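Local structure of 3-dehydroshikimate dehydratase (Pseudomonas putida, 5HMQ) at residues C[19-24]-C[251-256]; C[26-31]-C[258-263]; C[285-290]-C[382-387]. The protein catalyses the divalent-metal-dependent dehydration of 3-dehydroshikimate to protocatechuate, joining a TIM-barrel dehydratase domain to a hydroxyphenylpyruvate dioxygenase-like domain in each subunit of a homodimer. All coordinates share one frame; numbering follows the deposited sequence.

Contact 1 of 3, residues C[19-24]-C[251-256]; sequences KLEAIA and PTRQNA
A22 is the centre of this helix-helix contact, its methyl directed at the first turn of helix 252-276. Nearest to it is the T252 methyl, A22 CB and T252 CG2 being 3.6 Å apart. One turn further along the same helix, A256 CB lies against the A22 carbonyl, 3.5 Å from A22 O. With alanine at 22 and at 256, the backbones run close: the nearest CA pair is A22 and R253, 5.0 Å apart, and the axes of the helical segments 19-24 and 252-256 approach to 8.5 Å and cross at -40°.

Beside this apolar core the R253 chain bends at chi2 (-116°) and lays the guanidinium across the first helix, with E21 O over one face and E21 CB against NH2. R253 NH2 stands 4.0 Å from E21 OE1, too far for a salt bridge, and the carboxylate and guanidinium planes are nearly perpendicular. R253 also packs on E18 of the second subunit.

Further out, T252 OG1 bonds to S13 O, which probably helps hold the rotamer that turns CG2, anti to the backbone N, to A22 and K19. The extended K19 chain carries NZ to a salt bridge with D37 and to the carbonyls of T9 and L12. Helix 16-25 packs on helix 252-276, helix 45-55 and strand 30-34, and the contact joins the first and last helices of the TIM barrel.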
loop_
_atom_site.group_PDB
_atom_site.type_symbol
_atom_site.label_atom_id
_atom_site.label_comp_id
_atom_site.label_asym_id
_atom_site.label_seq_id
_atom_site.Cartn_x
_atom_site.Cartn_y
_atom_site.Cartn_z
ATOM N N LYS C 19 8.741 14.819 -4.173
ATOM C CA LYS C 19 9.739 14.264 -3.264
ATOM C C LYS C 19 10.467 15.369 -2.509
ATOM O O LYS C 19 10.609 15.308 -1.282
ATOM C CB LYS C 19 10.734 13.395 -4.034
ATOM C CG LYS C 19 10.142 12.127 -4.626
ATOM C CD LYS C 19 11.209 11.287 -5.321
ATOM C CE LYS C 19 10.606 10.041 -5.954
ATOM N NZ LYS C 19 11.644 9.120 -6.506
ATOM N N LEU C 20 10.917 16.402 -3.228
ATOM C CA LEU C 20 11.691 17.461 -2.588
ATOM C C LEU C 20 10.860 18.208 -1.554
ATOM O O LEU C 20 11.373 18.571 -0.488
ATOM C CB LEU C 20 12.231 18.436 -3.635
ATOM C CG LEU C 20 13.202 17.872 -4.671
ATOM C CD1 LEU C 20 13.524 18.927 -5.713
ATOM C CD2 LEU C 20 14.469 17.371 -3.994
ATOM N N GLU C 21 9.575 18.449 -1.845
ATOM C CA GLU C 21 8.728 19.104 -0.851
ATOM C C GLU C 21 8.506 18.215 0.363
ATOM O O GLU C 21 8.552 18.695 1.499
ATOM C CB GLU C 21 7.392 19.531 -1.462
ATOM C CG GLU C 21 7.533 20.688 -2.434
ATOM C CD GLU C 21 6.238 20.961 -3.196
ATOM O OE1 GLU C 21 5.208 20.353 -2.848
ATOM O OE2 GLU C 21 6.248 21.820 -4.088
ATOM N N ALA C 22 8.271 16.920 0.148
ATOM C CA ALA C 22 8.107 16.007 1.277
ATOM C C ALA C 22 9.385 15.914 2.108
ATOM O O ALA C 22 9.334 15.878 3.344
ATOM C CB ALA C 22 7.687 14.623 0.778
ATOM N N ILE C 23 10.542 15.867 1.442
ATOM C CA ILE C 23 11.815 15.785 2.154
ATOM C C ILE C 23 12.010 17.011 3.039
ATOM O O ILE C 23 12.394 16.900 4.209
ATOM C CB ILE C 23 12.973 15.620 1.152
ATOM C CG1 ILE C 23 12.921 14.238 0.498
ATOM C CG2 ILE C 23 14.310 15.833 1.835
ATOM C CD1 ILE C 23 13.829 14.093 -0.703
ATOM N N ALA C 24 11.727 18.198 2.498
ATOM C CA ALA C 24 11.852 19.420 3.288
ATOM C C ALA C 24 10.814 19.469 4.403
ATOM O O ALA C 24 11.136 19.838 5.540
ATOM C CB ALA C 24 11.731 20.649 2.386
ATOM N N PRO C 251 3.369 6.230 -0.033
ATOM C CA PRO C 251 3.046 7.588 0.429
ATOM C C PRO C 251 4.295 8.422 0.671
ATOM O O PRO C 251 5.099 8.136 1.564
ATOM C CB PRO C 251 2.273 7.345 1.732
ATOM C CG PRO C 251 2.720 5.999 2.197
ATOM C CD PRO C 251 3.018 5.200 0.960
ATOM N N THR C 252 4.451 9.459 -0.155
ATOM C CA THR C 252 5.670 10.262 -0.158
ATOM C C THR C 252 5.906 10.933 1.191
ATOM O O THR C 252 7.011 10.874 1.744
ATOM C CB THR C 252 5.594 11.307 -1.271
ATOM O OG1 THR C 252 5.164 10.677 -2.485
ATOM C CG2 THR C 252 6.958 11.935 -1.502
ATOM N N ARG C 253 4.875 11.585 1.733
ATOM C CA ARG C 253 5.058 12.386 2.939
ATOM C C ARG C 253 5.316 11.514 4.162
ATOM O O ARG C 253 6.212 11.811 4.962
ATOM C CB ARG C 253 3.840 13.280 3.159
ATOM C CG ARG C 253 3.677 14.343 2.086
ATOM C CD ARG C 253 3.815 15.742 2.661
ATOM N NE ARG C 253 4.048 16.731 1.614
ATOM C CZ ARG C 253 4.049 18.045 1.811
ATOM N NH1 ARG C 253 3.819 18.537 3.022
ATOM N NH2 ARG C 253 4.274 18.867 0.795
ATOM N N GLN C 254 4.546 10.436 4.330
ATOM C CA GLN C 254 4.743 9.579 5.494
ATOM C C GLN C 254 6.062 8.822 5.411
ATOM O O GLN C 254 6.707 8.584 6.438
ATOM C CB GLN C 254 3.569 8.613 5.655
ATOM C CG GLN C 254 2.578 9.051 6.724
ATOM C CD GLN C 254 3.213 9.131 8.103
ATOM O OE1 GLN C 254 4.034 8.288 8.471
ATOM N NE2 GLN C 254 2.849 10.157 8.865
ATOM N N ASN C 255 6.473 8.424 4.204
ATOM C CA ASN C 255 7.787 7.807 4.060
ATOM C C ASN C 255 8.890 8.781 4.454
ATOM O O ASN C 255 9.853 8.399 5.130
ATOM C CB ASN C 255 7.992 7.307 2.631
ATOM C CG ASN C 255 7.302 5.981 2.368
ATOM O OD1 ASN C 255 6.823 5.324 3.291
ATOM N ND2 ASN C 255 7.266 5.574 1.105
ATOM N N ALA C 256 8.769 10.043 4.034
ATOM C CA ALA C 256 9.768 11.041 4.402
ATOM C C ALA C 256 9.774 11.284 5.904
ATOM O O ALA C 256 10.842 11.396 6.520
ATOM C CB ALA C 256 9.511 12.347 3.649
#

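Contact 2 of 3, residues C[26-31]-C[258-263]; sequences AGFDGV and DGLRSL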
loop_
_atom_site.group_PDB
_atom_site.type_symbol
_atom_site.label_atom_id
_atom_site.label_comp_id
_atom_site.label_asym_id
_atom_site.label_seq_id
_atom_site.Cartn_x
_atom_site.Cartn_y
_atom_site.Cartn_z
ATOM N N ALA C 26 9.479 17.116 6.016
ATOM C CA ALA C 26 9.796 16.167 7.074
ATOM C C ALA C 26 10.915 16.649 7.989
ATOM O O ALA C 26 11.132 16.047 9.046
ATOM C CB ALA C 26 10.173 14.812 6.470
ATOM N N GLY C 27 11.626 17.708 7.616
ATOM C CA GLY C 27 12.693 18.242 8.433
ATOM C C GLY C 27 14.095 17.826 8.046
ATOM O O GLY C 27 15.019 18.026 8.843
ATOM N N PHE C 28 14.287 17.253 6.861
ATOM C CA PHE C 28 15.628 16.923 6.404
ATOM C C PHE C 28 16.414 18.188 6.075
ATOM O O PHE C 28 15.847 19.232 5.740
ATOM C CB PHE C 28 15.575 16.030 5.165
ATOM C CG PHE C 28 15.201 14.607 5.451
ATOM C CD1 PHE C 28 16.167 13.681 5.806
ATOM C CD2 PHE C 28 13.885 14.191 5.345
ATOM C CE1 PHE C 28 15.824 12.367 6.063
ATOM C CE2 PHE C 28 13.537 12.880 5.600
ATOM C CZ PHE C 28 14.508 11.966 5.960
ATOM N N ASP C 29 17.739 18.079 6.162
ATOM C CA ASP C 29 18.619 19.164 5.753
ATOM C C ASP C 29 19.066 19.032 4.305
ATOM O O ASP C 29 19.296 20.049 3.640
ATOM C CB ASP C 29 19.857 19.217 6.655
ATOM C CG ASP C 29 19.505 19.285 8.127
ATOM O OD1 ASP C 29 19.037 20.349 8.583
ATOM O OD2 ASP C 29 19.702 18.272 8.831
ATOM N N GLY C 30 19.185 17.804 3.797
ATOM C CA GLY C 30 19.751 17.570 2.486
ATOM C C GLY C 30 19.024 16.465 1.745
ATOM O O GLY C 30 18.106 15.833 2.272
ATOM N N VAL C 31 19.446 16.256 0.501
ATOM C CA VAL C 31 18.847 15.246 -0.364
ATOM C C VAL C 31 19.914 14.729 -1.318
ATOM O O VAL C 31 20.723 15.500 -1.843
ATOM C CB VAL C 31 17.631 15.812 -1.130
ATOM C CG1 VAL C 31 17.993 17.112 -1.836
ATOM C CG2 VAL C 31 17.110 14.797 -2.127
ATOM N N ASP C 258 8.759 9.139 8.251
ATOM C CA ASP C 258 9.335 7.940 8.852
ATOM C C ASP C 258 10.852 7.937 8.725
ATOM O O ASP C 258 11.561 7.532 9.655
ATOM C CB ASP C 258 8.747 6.686 8.203
ATOM C CG ASP C 258 7.327 6.399 8.657
ATOM O OD1 ASP C 258 6.871 7.024 9.636
ATOM O OD2 ASP C 258 6.669 5.537 8.035
ATOM N N GLY C 259 11.367 8.371 7.573
ATOM C CA GLY C 259 12.809 8.428 7.391
ATOM C C GLY C 259 13.491 9.318 8.411
ATOM O O GLY C 259 14.464 8.917 9.055
ATOM N N LEU C 260 12.986 10.544 8.573
ATOM C CA LEU C 260 13.564 11.452 9.556
ATOM C C LEU C 260 13.434 10.878 10.960
ATOM O O LEU C 260 14.383 10.930 11.752
ATOM C CB LEU C 260 12.890 12.824 9.457
ATOM C CG LEU C 260 13.590 14.059 10.038
ATOM C CD1 LEU C 260 13.500 14.125 11.557
ATOM C CD2 LEU C 260 15.041 14.116 9.581
ATOM N N ARG C 261 12.260 10.330 11.286
ATOM C CA ARG C 261 12.066 9.688 12.581
ATOM C C ARG C 261 13.079 8.569 12.804
ATOM O O ARG C 261 13.619 8.423 13.907
ATOM C CB ARG C 261 10.636 9.156 12.690
ATOM C CG ARG C 261 10.347 8.380 13.967
ATOM C CD ARG C 261 8.891 7.932 14.025
ATOM N NE ARG C 261 7.992 9.035 14.354
ATOM C CZ ARG C 261 6.666 8.960 14.304
ATOM N NH1 ARG C 261 6.077 7.831 13.933
ATOM N NH2 ARG C 261 5.929 10.014 14.625
ATOM N N SER C 262 13.356 7.774 11.767
ATOM C CA SER C 262 14.310 6.679 11.917
ATOM C C SER C 262 15.727 7.190 12.159
ATOM O O SER C 262 16.501 6.545 12.876
ATOM C CB SER C 262 14.280 5.777 10.683
ATOM O OG SER C 262 14.992 6.356 9.603
ATOM N N LEU C 263 16.081 8.340 11.580
ATOM C CA LEU C 263 17.398 8.915 11.831
ATOM C C LEU C 263 17.505 9.446 13.254
ATOM O O LEU C 263 18.556 9.317 13.893
ATOM C CB LEU C 263 17.698 10.021 10.817
ATOM C CG LEU C 263 18.117 9.540 9.426
ATOM C CD1 LEU C 263 18.404 10.716 8.505
ATOM C CD2 LEU C 263 19.329 8.625 9.527
#
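The turn from helix 16-25 into strand 30-34 belongs to the first beta-alpha-beta unit of the TIM barrel, and here it packs against helix 252-276, which follows the last barrel strand. A26 begins the contact with its backbone: its carbonyl oxygen lies over the branch point of L260, A26 O to L260 CG being 3.3 Å, a van der Waals approach.

G27 then ends the helix in a Schellman motif. Its positive phi (99°) would jam a beta-carbon against the preceding carbonyl oxygen, which calls for glycine, and the turn brings G27 O within 4.0 Å of L260 CD2.

F28 carries most of the contact on this side. Its CG is anti to the carbonyl carbon (chi1 -75°), and although the CB starts off alongside the helix, the ring ends against it. L260, with CG anti to its own backbone N, sends CD2 over the middle of one ring face in a CH-pi contact, 4.0 Å from the centroid and 11° off the normal. The leading ring atom, CZ, presses on the helix backbone, 3.3 Å from L260 N. The L263 side chain crosses that of F28 at about a right angle and touches CE1 obliquely with CD1. G259 has no side chain and so admits the ring tip: a beta-carbon there would sit tightly against CZ. The ring also meets I23 of helix 16-25 and L240 of strand 238-240, filling the seam between the barrel's first helix and its last strand and helix.

Beyond F28 the chain enters strand 30-34, where G30 bonds with R5, just before strand 6-8, and V31 with T60 of strand 58-66. On the helix, G259 O accepts from both L263 N and S262 OG; S262 OG lies in the carbonyl plane on a lone pair of G259 O, the two atoms 2.7 Å apart.

Contact 3 of 3, residues C[285-290]-C[382-387]; sequences VLFSPP and TAFRGQ
Aromatic packing leads this contact, in which the loop running from the last TIM-barrel helix into strand 295-304, the first of the HPPD-like (VOC) region, packs on the end of helix 374-383. F287 and F384 form a T-shaped pair in which the edge of F287 meets the face of F384, with ring centroids 5.5 Å apart and planes at 76°. The leading atom is CE2 of F287, placed toward the rim of the F384 ring and 4.1 Å from F384 CE1. F287 gets there with CG anti to its backbone N (chi1 -164°).

Aliphatic contacts fill in beside the rings. P289 meets the F384 ring obliquely through CG, 3.6 Å from F384 CE2. The A383 methyl meets F287 and both prolines of the loop, its CB 3.8 Å from P289 CB and 3.9 Å from F287 CZ.

Of the polar atoms, A383 O packs against F287 CZ at 3.4 Å; no hydrogen bond joins the two segments. The helix ends in a Schellman motif with R385, at positive phi, as the C-prime residue: R385 N bonds to T382 O, and G386 N to A381 O.

F287 N bonds to E267 and P290 O to R380. F287 also rests on L264 and P289 on E268, so the loop lies on helices 252-276 and 374-383, while F384, at the end of helix 374-383, packs on S464 and L465 of helix 455-465.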
loop_
_atom_site.group_PDB
_atom_site.type_symbol
_atom_site.label_atom_id
_atom_site.label_comp_id
_atom_site.label_asym_id
_atom_site.label_seq_id
_atom_site.Cartn_x
_atom_site.Cartn_y
_atom_site.Cartn_z
ATOM N N VAL C 285 25.396 16.643 19.258
ATOM C CA VAL C 285 25.483 16.043 17.930
ATOM C C VAL C 285 24.311 15.096 17.711
ATOM O O VAL C 285 23.544 15.250 16.756
ATOM C CB VAL C 285 26.818 15.305 17.729
ATOM C CG1 VAL C 285 26.831 14.598 16.382
ATOM C CG2 VAL C 285 27.985 16.272 17.835
ATOM N N LEU C 286 24.164 14.114 18.595
ATOM C CA LEU C 286 23.176 13.056 18.429
ATOM C C LEU C 286 21.904 13.387 19.200
ATOM O O LEU C 286 21.966 13.798 20.363
ATOM C CB LEU C 286 23.751 11.717 18.893
ATOM C CG LEU C 286 25.010 11.287 18.133
ATOM C CD1 LEU C 286 25.575 9.994 18.696
ATOM C CD2 LEU C 286 24.732 11.150 16.644
ATOM N N PHE C 287 20.759 13.222 18.533
ATOM C CA PHE C 287 19.450 13.408 19.151
ATOM C C PHE C 287 19.388 12.714 20.507
ATOM O O PHE C 287 19.739 11.538 20.634
ATOM C CB PHE C 287 18.367 12.858 18.217
ATOM C CG PHE C 287 16.969 13.307 18.551
ATOM C CD1 PHE C 287 16.633 14.652 18.541
ATOM C CD2 PHE C 287 15.980 12.380 18.844
ATOM C CE1 PHE C 287 15.344 15.065 18.834
ATOM C CE2 PHE C 287 14.689 12.786 19.140
ATOM C CZ PHE C 287 14.371 14.132 19.135
ATOM N N SER C 288 18.966 13.458 21.527
ATOM C CA SER C 288 18.921 12.969 22.906
ATOM C C SER C 288 17.562 13.309 23.500
ATOM O O SER C 288 17.434 14.249 24.297
ATOM C CB SER C 288 20.066 13.547 23.741
ATOM O OG SER C 288 20.088 14.962 23.680
ATOM N N PRO C 289 16.521 12.569 23.131
ATOM C CA PRO C 289 15.182 12.852 23.650
ATOM C C PRO C 289 15.024 12.296 25.054
ATOM O O PRO C 289 15.900 11.562 25.537
ATOM C CB PRO C 289 14.270 12.128 22.650
ATOM C CG PRO C 289 15.079 10.951 22.230
ATOM C CD PRO C 289 16.524 11.406 22.225
ATOM N N PRO C 290 13.939 12.631 25.749
ATOM C CA PRO C 290 13.694 12.040 27.069
ATOM C C PRO C 290 13.595 10.529 26.977
ATOM O O PRO C 290 12.981 9.996 26.040
ATOM C CB PRO C 290 12.352 12.655 27.494
ATOM C CG PRO C 290 12.219 13.893 26.683
ATOM C CD PRO C 290 12.905 13.617 25.384
ATOM N N THR C 382 6.398 13.433 21.694
ATOM C CA THR C 382 6.476 14.693 20.962
ATOM C C THR C 382 7.846 14.873 20.315
ATOM O O THR C 382 7.945 15.367 19.186
ATOM C CB THR C 382 6.160 15.862 21.896
ATOM O OG1 THR C 382 4.863 15.674 22.477
ATOM C CG2 THR C 382 6.189 17.181 21.136
ATOM N N ALA C 383 8.915 14.483 21.017
ATOM C CA ALA C 383 10.258 14.628 20.461
ATOM C C ALA C 383 10.429 13.811 19.188
ATOM O O ALA C 383 11.136 14.237 18.267
ATOM C CB ALA C 383 11.307 14.224 21.496
ATOM N N PHE C 384 9.793 12.642 19.112
ATOM C CA PHE C 384 9.793 11.846 17.895
ATOM C C PHE C 384 8.637 12.213 16.974
ATOM O O PHE C 384 8.312 11.447 16.059
ATOM C CB PHE C 384 9.763 10.355 18.233
ATOM C CG PHE C 384 11.087 9.817 18.692
ATOM C CD1 PHE C 384 12.096 9.563 17.778
ATOM C CD2 PHE C 384 11.324 9.564 20.032
ATOM C CE1 PHE C 384 13.320 9.069 18.192
ATOM C CE2 PHE C 384 12.545 9.068 20.453
ATOM C CZ PHE C 384 13.543 8.821 19.532
ATOM N N ARG C 385 8.011 13.367 17.213
ATOM C CA ARG C 385 7.054 13.978 16.293
ATOM C C ARG C 385 5.786 13.142 16.136
ATOM O O ARG C 385 5.203 13.073 15.054
ATOM C CB ARG C 385 7.705 14.254 14.938
ATOM C CG ARG C 385 8.933 15.130 15.073
ATOM C CD ARG C 385 9.811 15.094 13.845
ATOM N NE ARG C 385 11.028 15.869 14.069
ATOM C CZ ARG C 385 11.356 16.962 13.392
ATOM N NH1 ARG C 385 10.552 17.423 12.442
ATOM N NH2 ARG C 385 12.487 17.600 13.668
ATOM N N GLY C 386 5.351 12.511 17.220
ATOM C CA GLY C 386 4.004 11.996 17.257
ATOM C C GLY C 386 3.034 13.126 17.515
ATOM O O GLY C 386 3.422 14.230 17.889
ATOM N N GLN C 387 1.750 12.853 17.305
ATOM C CA GLN C 387 0.754 13.891 17.501
ATOM C C GLN C 387 0.136 13.749 18.880
ATOM O O GLN C 387 -0.623 12.794 19.112
ATOM C CB GLN C 387 -0.329 13.827 16.427
ATOM C CG GLN C 387 -1.388 14.907 16.600
ATOM C CD GLN C 387 -2.422 14.912 15.493
ATOM O OE1 GLN C 387 -2.549 13.947 14.742
ATOM N NE2 GLN C 387 -3.173 16.003 15.391
#

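How the contacts relate
Helix 252-276 ties the three contacts together. It is one side of contacts 1 and 2, whose centres lie 9 Å apart, and the loop of contact 3 follows it in the chain. Contacts 1 and 2 also touch through A256 O, 3.2 Å from F28 CE2, and a probable hydrogen bond from F28 N to I23 O. Contact 3, 12 Å from contact 2 between centres, joins it through R261, whose NE is 3.0 Å from F384 O in a probable hydrogen bond. Contact 2 lies near the catalytic metal site without reaching it: the side chain of L263 is about 9 Å from that of Q193 and about 13 Å from the magnesium ion. Contact 3 is remote from both metal sites.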